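Local coordinates for beta-lactamase (Francisella tularensis subsp. tularensis, PDB 3P09), which probably hydrolyses the lactam ring of beta-lactam antibiotics to substituted beta-amino acids, as a member of the class A beta-lactamase family linked to antibiotic resistance, at residues D26-K29 against N30-N33; K111-T114 against I115-N119; K145-K149 against L150-D154; D160-E163 against I164-Q168. All blocks are in the same frame, centred on the assembly; numbering follows the deposited sequence.

All four contacts are local and follow one another along the chain; none nests in or crosses another. Contact 1 is one stretch of helix 24-35, which packs on helix 271-289 and reaches strands 38-44 and 53-54 of the five-stranded sheet through Glu-32 and Phe-28. On the opposite side of the chain's centre, contact 2 turns strand 112-114 into helix 115-123, its centre about 42 Å from that of contact 1. Contact 3 ends helix 140-149 and starts the long loop to strand 175-176. Farther along that loop, contact 4 is a tight turn beside the probable active site, about 9 Å from contact 3 between nearest atoms.

Contact 1: residues D26-K29 against N30-N33; sequences DSFK and NLEN
The Phe-28 ring receives Leu-31 at its edge, near the ring plane, with CD1 of each residue 4.3 Å apart, one turn along helix 24-35; the same ring meets that of Tyr-54 with planes inclined at about 55°. Two further flat groups, the amides of Asn-30 and Asn-33, fold back over the preceding turn. Asn-30 CG comes to 3.2 Å from Asp-26 O, and Asn-33 CG to 3.4 Å from Lys-29 O. Both carbonyls take regular α-helical bonds instead, the straighter one running from Asn-33 N to Lys-29 O (3.0 Å, 164° at the hydrogen). On the buried side, Phe-28 leans on Leu-280 and Leu-31 on Gln-276 and Ala-277, joining this N-terminal helix to helix 271-289. Lys-29 leaves along the outer surface. A bend at chi2 (66°) carries its chain across Glu-32 at about a right angle and brings its CE to 3.7 Å from Asn-33 OD1. Glu-32 is bound by Ile-39 N at OE2 and Tyr-54 OH at OE1, which hold its carboxylate to strands 38-44 and 53-54. A water spans the charges, accepting from Lys-29 NZ at 2.5 Å and donating to Glu-32 OE1 at 2.6 Å.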
# COMPACT_ATOMS: atom_id res chain seq x y z
N ASP A 26 4.59 12.19 -21.76
CA ASP A 26 3.73 13.30 -22.16
C ASP A 26 2.33 13.14 -21.60
O ASP A 26 1.69 14.11 -21.20
CB ASP A 26 3.64 13.38 -23.68
CG ASP A 26 4.96 13.71 -24.34
OD1 ASP A 26 5.70 14.58 -23.81
OD2 ASP A 26 5.27 13.11 -25.39
N SER A 27 1.85 11.90 -21.58
CA SER A 27 0.51 11.61 -21.09
C SER A 27 0.38 11.80 -19.58
O SER A 27 -0.62 12.30 -19.09
CB SER A 27 0.07 10.21 -21.52
OG SER A 27 -0.28 10.21 -22.89
N PHE A 28 1.41 11.39 -18.84
CA PHE A 28 1.38 11.60 -17.39
C PHE A 28 1.46 13.09 -17.07
O PHE A 28 0.77 13.58 -16.18
CB PHE A 28 2.51 10.82 -16.72
CG PHE A 28 2.38 9.33 -16.88
CD1 PHE A 28 1.14 8.72 -16.75
CD2 PHE A 28 3.48 8.54 -17.17
CE1 PHE A 28 1.01 7.35 -16.90
CE2 PHE A 28 3.35 7.16 -17.32
CZ PHE A 28 2.12 6.56 -17.18
N LYS A 29 2.29 13.82 -17.81
CA LYS A 29 2.38 15.27 -17.66
C LYS A 29 1.04 15.97 -17.94
O LYS A 29 0.70 16.95 -17.28
CB LYS A 29 3.46 15.85 -18.59
CG LYS A 29 3.62 17.36 -18.49
CD LYS A 29 4.13 17.79 -17.12
CE LYS A 29 4.29 19.30 -17.06
NZ LYS A 29 5.00 19.76 -15.84
N ASN A 30 0.29 15.47 -18.91
CA ASN A 30 -1.03 16.02 -19.18
C ASN A 30 -1.97 15.84 -17.99
O ASN A 30 -2.77 16.73 -17.69
CB ASN A 30 -1.64 15.41 -20.45
CG ASN A 30 -0.94 15.89 -21.72
OD1 ASN A 30 -0.27 16.93 -21.72
ND2 ASN A 30 -1.10 15.14 -22.81
N LEU A 31 -1.86 14.71 -17.30
CA LEU A 31 -2.68 14.48 -16.11
C LEU A 31 -2.36 15.51 -15.03
O LEU A 31 -3.27 16.00 -14.35
CB LEU A 31 -2.50 13.06 -15.57
CG LEU A 31 -2.91 11.90 -16.49
CD1 LEU A 31 -2.62 10.57 -15.80
CD2 LEU A 31 -4.38 12.00 -16.86
N GLU A 32 -1.08 15.82 -14.86
CA GLU A 32 -0.65 16.81 -13.88
C GLU A 32 -1.18 18.21 -14.21
O GLU A 32 -1.65 18.92 -13.33
CB GLU A 32 0.88 16.83 -13.75
CG GLU A 32 1.40 15.65 -12.92
CD GLU A 32 2.91 15.49 -12.95
OE1 GLU A 32 3.57 16.06 -13.85
OE2 GLU A 32 3.45 14.77 -12.08
N ASN A 33 -1.10 18.58 -15.49
CA ASN A 33 -1.62 19.86 -15.96
C ASN A 33 -3.12 19.96 -15.72
O ASN A 33 -3.64 21.01 -15.35
CB ASN A 33 -1.35 20.01 -17.45
CG ASN A 33 0.12 20.24 -17.75
OD1 ASN A 33 0.87 20.71 -16.90
ND2 ASN A 33 0.54 19.90 -18.97
O HOH W 1 3.73 18.66 -13.95

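Contact 2: residues K111-T114 against I115-N119; sequences KTLT and ISQLN
Thr-114 and Gln-117 hold each other by two reciprocal hydrogen bonds, a capping box at the start of helix 115-123. Gln-117 OE1 accepts from Thr-114 N at 2.8 Å with 163° at the hydrogen; the N-H lies in the plane of the side-chain carbonyl and meets a lone pair. In return, Thr-114 OG1 takes Gln-117 N at 3.0 Å. The hydroxyl is set for this by a chi1 of 66°, which places it between the backbone N and the carbonyl carbon, with the CG2 methyl beside the backbone N, near Gln-117 OE1. The first helical bond, Leu-118 N to Thr-114 O (3.0 Å), follows directly. Farther out, the Gln-117 chain crosses Leu-113 at about a right angle, and OE1 rests 3.4 Å from Leu-113 CD2. Leu-113 CD1 also reaches Leu-118 CD2 at 4.1 Å. Leu-118 continues inward onto Ile-132 and Leu-133 of helix 127-137, while Leu-113 pairs through its backbone with Ile-89 of strand 88-90. The axes of strand 112-114 and of helix segment 115-119 make 83°, with no loop between. Because both capping groups are uncharged, the exchange satisfies an N-H of the first helical turn and the last strand N-H without placing a formal charge at the helix start.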
# COMPACT_ATOMS: atom_id res chain seq x y z
N LYS A 111 -13.61 -9.23 22.54
CA LYS A 111 -13.27 -10.57 22.07
C LYS A 111 -11.80 -10.59 21.64
O LYS A 111 -11.05 -9.65 21.91
CB LYS A 111 -14.14 -10.97 20.88
CG LYS A 111 -15.65 -10.89 21.08
CD LYS A 111 -16.37 -11.18 19.75
CE LYS A 111 -17.86 -11.41 19.94
NZ LYS A 111 -18.49 -11.95 18.69
N THR A 112 -11.39 -11.66 20.96
CA THR A 112 -10.02 -11.74 20.47
C THR A 112 -10.02 -12.01 18.98
O THR A 112 -10.96 -12.57 18.45
CB THR A 112 -9.23 -12.89 21.13
OG1 THR A 112 -9.82 -14.14 20.76
CG2 THR A 112 -9.20 -12.75 22.65
N LEU A 113 -8.93 -11.61 18.33
CA LEU A 113 -8.69 -11.89 16.92
C LEU A 113 -7.28 -12.47 16.80
O LEU A 113 -6.38 -12.07 17.55
CB LEU A 113 -8.79 -10.59 16.10
CG LEU A 113 -10.20 -10.02 15.87
CD1 LEU A 113 -10.11 -8.71 15.05
CD2 LEU A 113 -11.05 -11.04 15.14
N THR A 114 -7.06 -13.40 15.87
CA THR A 114 -5.70 -13.90 15.64
C THR A 114 -4.87 -12.83 14.93
O THR A 114 -5.42 -11.91 14.33
CB THR A 114 -5.68 -15.15 14.78
OG1 THR A 114 -6.13 -14.82 13.46
CG2 THR A 114 -6.57 -16.25 15.37
N ILE A 115 -3.55 -12.95 15.00
CA ILE A 115 -2.67 -12.07 14.23
C ILE A 115 -3.05 -12.10 12.75
O ILE A 115 -3.10 -11.06 12.08
CB ILE A 115 -1.20 -12.48 14.43
CG1 ILE A 115 -0.72 -12.13 15.85
CG2 ILE A 115 -0.30 -11.84 13.36
CD1 ILE A 115 -0.52 -10.64 16.10
N SER A 116 -3.34 -13.29 12.22
CA SER A 116 -3.69 -13.38 10.80
C SER A 116 -4.97 -12.61 10.49
O SER A 116 -5.08 -11.97 9.45
CB SER A 116 -3.83 -14.82 10.31
OG SER A 116 -3.99 -14.85 8.89
N GLN A 117 -5.95 -12.69 11.39
CA GLN A 117 -7.19 -11.93 11.20
C GLN A 117 -6.93 -10.42 11.22
O GLN A 117 -7.61 -9.65 10.53
CB GLN A 117 -8.22 -12.28 12.28
CG GLN A 117 -8.83 -13.66 12.08
CD GLN A 117 -9.75 -14.06 13.20
OE1 GLN A 117 -9.42 -13.90 14.37
NE2 GLN A 117 -10.93 -14.57 12.84
N LEU A 118 -5.96 -10.01 12.04
CA LEU A 118 -5.61 -8.59 12.12
C LEU A 118 -4.87 -8.16 10.86
O LEU A 118 -5.03 -7.03 10.41
CB LEU A 118 -4.76 -8.31 13.37
CG LEU A 118 -5.55 -8.38 14.67
CD1 LEU A 118 -4.67 -8.71 15.89
CD2 LEU A 118 -6.30 -7.08 14.88
N ASN A 119 -4.06 -9.06 10.31
CA ASN A 119 -3.41 -8.77 9.03
C ASN A 119 -4.44 -8.48 7.96
O ASN A 119 -4.31 -7.52 7.21
CB ASN A 119 -2.56 -9.95 8.57
CG ASN A 119 -1.25 -10.06 9.31
OD1 ASN A 119 -0.78 -9.11 9.94
ND2 ASN A 119 -0.62 -11.23 9.21

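Contact 3: residues K145-K149 against L150-D154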
# COMPACT_ATOMS: atom_id res chain seq x y z
N LYS A 145 13.23 -1.34 10.82
CA LYS A 145 14.26 -2.36 10.59
C LYS A 145 13.85 -3.31 9.46
O LYS A 145 14.64 -3.63 8.57
CB LYS A 145 14.57 -3.15 11.87
CG LYS A 145 15.34 -2.34 12.91
CD LYS A 145 15.93 -3.22 14.02
CE LYS A 145 14.87 -3.68 15.01
NZ LYS A 145 15.44 -4.52 16.11
N PHE A 146 12.61 -3.77 9.49
CA PHE A 146 12.16 -4.67 8.43
C PHE A 146 12.16 -4.00 7.06
O PHE A 146 12.61 -4.57 6.07
CB PHE A 146 10.78 -5.25 8.74
CG PHE A 146 10.25 -6.14 7.66
CD1 PHE A 146 10.76 -7.43 7.50
CD2 PHE A 146 9.27 -5.71 6.80
CE1 PHE A 146 10.30 -8.25 6.49
CE2 PHE A 146 8.79 -6.53 5.79
CZ PHE A 146 9.32 -7.81 5.64
N ILE A 147 11.67 -2.77 7.01
CA ILE A 147 11.68 -2.01 5.76
C ILE A 147 13.11 -1.91 5.19
O ILE A 147 13.33 -2.11 3.98
CB ILE A 147 11.06 -0.62 5.99
CG1 ILE A 147 9.57 -0.78 6.32
CG2 ILE A 147 11.21 0.27 4.77
CD1 ILE A 147 8.89 0.51 6.68
N LYS A 148 14.09 -1.65 6.04
CA LYS A 148 15.48 -1.64 5.59
C LYS A 148 15.94 -3.01 5.08
O LYS A 148 16.66 -3.11 4.10
CB LYS A 148 16.41 -1.13 6.71
CG LYS A 148 16.41 0.40 6.82
CD LYS A 148 16.61 0.87 8.26
CE LYS A 148 16.21 2.34 8.40
NZ LYS A 148 15.94 2.75 9.80
N LYS A 149 15.50 -4.08 5.75
CA LYS A 149 15.83 -5.44 5.32
C LYS A 149 15.32 -5.72 3.90
O LYS A 149 15.94 -6.50 3.15
CB LYS A 149 15.25 -6.46 6.30
CG LYS A 149 15.65 -7.91 6.03
CD LYS A 149 14.97 -8.84 7.04
CE LYS A 149 15.28 -10.31 6.75
NZ LYS A 149 14.67 -11.23 7.77
N LEU A 150 14.19 -5.11 3.54
CA LEU A 150 13.62 -5.21 2.20
C LEU A 150 14.48 -4.54 1.14
O LEU A 150 14.28 -4.77 -0.05
CB LEU A 150 12.23 -4.58 2.14
CG LEU A 150 11.02 -5.41 2.57
CD1 LEU A 150 9.75 -4.59 2.40
CD2 LEU A 150 10.94 -6.70 1.76
N GLY A 151 15.43 -3.71 1.57
CA GLY A 151 16.24 -2.95 0.63
C GLY A 151 15.70 -1.55 0.38
O GLY A 151 16.17 -0.84 -0.51
N ASP A 152 14.72 -1.15 1.19
CA ASP A 152 14.05 0.14 1.04
C ASP A 152 14.69 1.20 1.93
O ASP A 152 14.47 1.20 3.15
CB ASP A 152 12.57 0.01 1.38
CG ASP A 152 11.79 1.30 1.13
OD1 ASP A 152 12.43 2.37 1.02
OD2 ASP A 152 10.54 1.25 1.05
N ASN A 153 15.45 2.11 1.34
CA ASN A 153 16.05 3.21 2.09
C ASN A 153 15.40 4.56 1.81
O ASN A 153 15.96 5.60 2.15
CB ASN A 153 17.55 3.31 1.80
CG ASN A 153 18.28 2.02 2.08
OD1 ASN A 153 18.87 1.42 1.17
ND2 ASN A 153 18.24 1.56 3.33
N ASP A 154 14.23 4.54 1.17
CA ASP A 154 13.54 5.78 0.83
C ASP A 154 12.32 6.03 1.71
O ASP A 154 11.96 7.16 1.99
CB ASP A 154 13.11 5.79 -0.65
CG ASP A 154 14.30 5.91 -1.60
OD1 ASP A 154 15.32 6.51 -1.21
OD2 ASP A 154 14.19 5.43 -2.75
O HOH W 2 18.41 -1.15 3.16
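Leu-150 N donates to Phe-146 O at 3.0 Å, the last regular bond of helix 140-149, and makes a second, weak one to Ile-147 O. Beyond it the pattern changes: Gly-151 N reaches back to Lys-148 O at 2.9 Å, from well above the carbonyl plane, and Asp-152 N to Ile-147 O at 3.3 Å. With the positive phi of Gly-151 (95°), this pair makes a Schellman motif, which closes the helix and sends the chain into the loop toward strand 175-176. An Asx turn follows at once, Asp-152 OD1 accepting from Asp-154 N at 2.8 Å nearly head-on. The same carboxylate binds Thr-155 OG1 through OD2, and the nearby acid of Asp-184 might raise the proton affinity of either group. Apolar contacts lie on the inner side. Leu-150 CD1 approaches Phe-146 CE2 obliquely at 4.0 Å, and both side chains lean on Ile-193. Ile-147 and Asp-152 run side by side in the same direction: CG2 of Ile-147, anti to its own N, lies 3.7 Å from Asp-152 CB. Lysines and solvent lie on the exposed side. Lys-149 extends away to a salt bridge with Asp-76 on helix 66-80. One water donates to Lys-148 O at 2.8 Å and accepts from Asn-153 ND2 at 2.7 Å, tying the loop back to the final helical turn.

Contact 4: residues D160-E163 against I164-Q168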
# COMPACT_ATOMS: atom_id res chain seq x y z
N ASP A 160 2.25 5.73 13.70
CA ASP A 160 1.17 4.85 13.27
C ASP A 160 -0.08 5.70 13.01
O ASP A 160 0.06 6.88 12.68
CB ASP A 160 0.95 3.71 14.26
CG ASP A 160 0.64 4.19 15.66
OD1 ASP A 160 0.21 5.35 15.82
OD2 ASP A 160 0.81 3.38 16.61
N GLU A 161 -1.27 5.12 13.13
CA GLU A 161 -2.50 5.81 12.75
C GLU A 161 -3.05 6.62 13.90
O GLU A 161 -3.08 6.13 15.02
CB GLU A 161 -3.59 4.81 12.29
CG GLU A 161 -3.36 4.15 10.92
CD GLU A 161 -3.81 5.04 9.77
OE1 GLU A 161 -4.66 5.92 9.99
OE2 GLU A 161 -3.31 4.85 8.64
N PRO A 162 -3.54 7.83 13.62
CA PRO A 162 -3.64 8.45 12.29
C PRO A 162 -2.49 9.41 11.97
O PRO A 162 -2.46 10.00 10.88
CB PRO A 162 -4.94 9.24 12.39
CG PRO A 162 -5.00 9.66 13.80
CD PRO A 162 -4.30 8.60 14.63
N GLU A 163 -1.55 9.57 12.89
CA GLU A 163 -0.48 10.56 12.72
C GLU A 163 0.34 10.34 11.44
O GLU A 163 0.85 11.29 10.86
CB GLU A 163 0.44 10.61 13.95
CG GLU A 163 1.53 11.67 13.83
CD GLU A 163 2.35 11.85 15.10
OE1 GLU A 163 2.33 10.95 15.97
OE2 GLU A 163 3.02 12.91 15.23
N ILE A 164 0.46 9.09 11.00
CA ILE A 164 1.18 8.75 9.77
C ILE A 164 0.67 9.56 8.58
O ILE A 164 1.38 9.77 7.60
CB ILE A 164 1.06 7.23 9.43
CG1 ILE A 164 1.79 6.87 8.13
CG2 ILE A 164 -0.41 6.82 9.25
CD1 ILE A 164 3.26 6.83 8.22
N ASN A 165 -0.57 10.03 8.66
CA ASN A 165 -1.19 10.73 7.54
C ASN A 165 -0.73 12.17 7.35
O ASN A 165 -1.02 12.79 6.32
CB ASN A 165 -2.71 10.70 7.68
CG ASN A 165 -3.27 9.31 7.51
OD1 ASN A 165 -2.95 8.63 6.54
ND2 ASN A 165 -4.07 8.87 8.46
N TYR A 166 -0.04 12.71 8.34
CA TYR A 166 0.32 14.13 8.33
C TYR A 166 1.74 14.33 7.87
O TYR A 166 2.68 13.78 8.44
CB TYR A 166 0.16 14.74 9.71
CG TYR A 166 -1.08 14.25 10.41
CD1 TYR A 166 -2.27 14.08 9.71
CD2 TYR A 166 -1.06 13.95 11.77
CE1 TYR A 166 -3.41 13.61 10.35
CE2 TYR A 166 -2.19 13.50 12.42
CZ TYR A 166 -3.36 13.33 11.70
OH TYR A 166 -4.48 12.87 12.35
N THR A 167 1.90 15.10 6.80
CA THR A 167 3.22 15.33 6.26
C THR A 167 3.41 16.82 6.08
O THR A 167 2.50 17.62 6.34
CB THR A 167 3.40 14.64 4.87
OG1 THR A 167 2.38 15.08 3.97
CG2 THR A 167 3.31 13.12 5.00
N GLN A 168 4.60 17.20 5.64
CA GLN A 168 4.84 18.57 5.23
C GLN A 168 5.48 18.51 3.85
O GLN A 168 6.21 17.57 3.55
CB GLN A 168 5.76 19.28 6.22
CG GLN A 168 5.25 19.23 7.66
CD GLN A 168 3.99 20.05 7.88
OE1 GLN A 168 3.61 20.87 7.03
NE2 GLN A 168 3.34 19.85 9.02
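Asp-160 O accepts from Ile-164 N at 2.8 Å around a cis peptide before Pro-162, and a short 3-10 turn follows, with Asn-165 N on Pro-162 O (2.9 Å) and Tyr-166 N on Glu-163 O. Glu-161 bends at chi2 (-82°), which swings its carboxylate back over the turn toward Asn-165. There Asn-165 ND2 makes a weak hydrogen bond to Glu-161 OE1 at 3.4 Å, the amide and carboxylate planes 64° apart. The other oxygen, OE2, lies 3.6 Å from Ile-164 CG2, a methyl lodged between that residue's backbone N and carbonyl. On the outer side, Tyr-166 lays one ring face over the Pro-162 carbonyl, whose O sits 3.5 Å above the ring plane and off toward the rim. Its hydroxyl lies alongside the proline ring, OH to Pro-162 CG 3.6 Å, while Glu-163 crosses at about a right angle with CG 4.0 Å from Tyr-166 CD2. Glu, cis-Pro and an Asn four residues after the Glu match the omega loop of class A beta-lactamases. Glu-161 OE2 also makes a weak hydrogen bond to Ser-64 OG and a long, weak ion pair with Lys-67, the serine and lysine of a probable SxxK motif. The placing of Glu-161 and Asn-165 is consistent with the Glu/Asn pair that holds the deacylating water in class A enzymes.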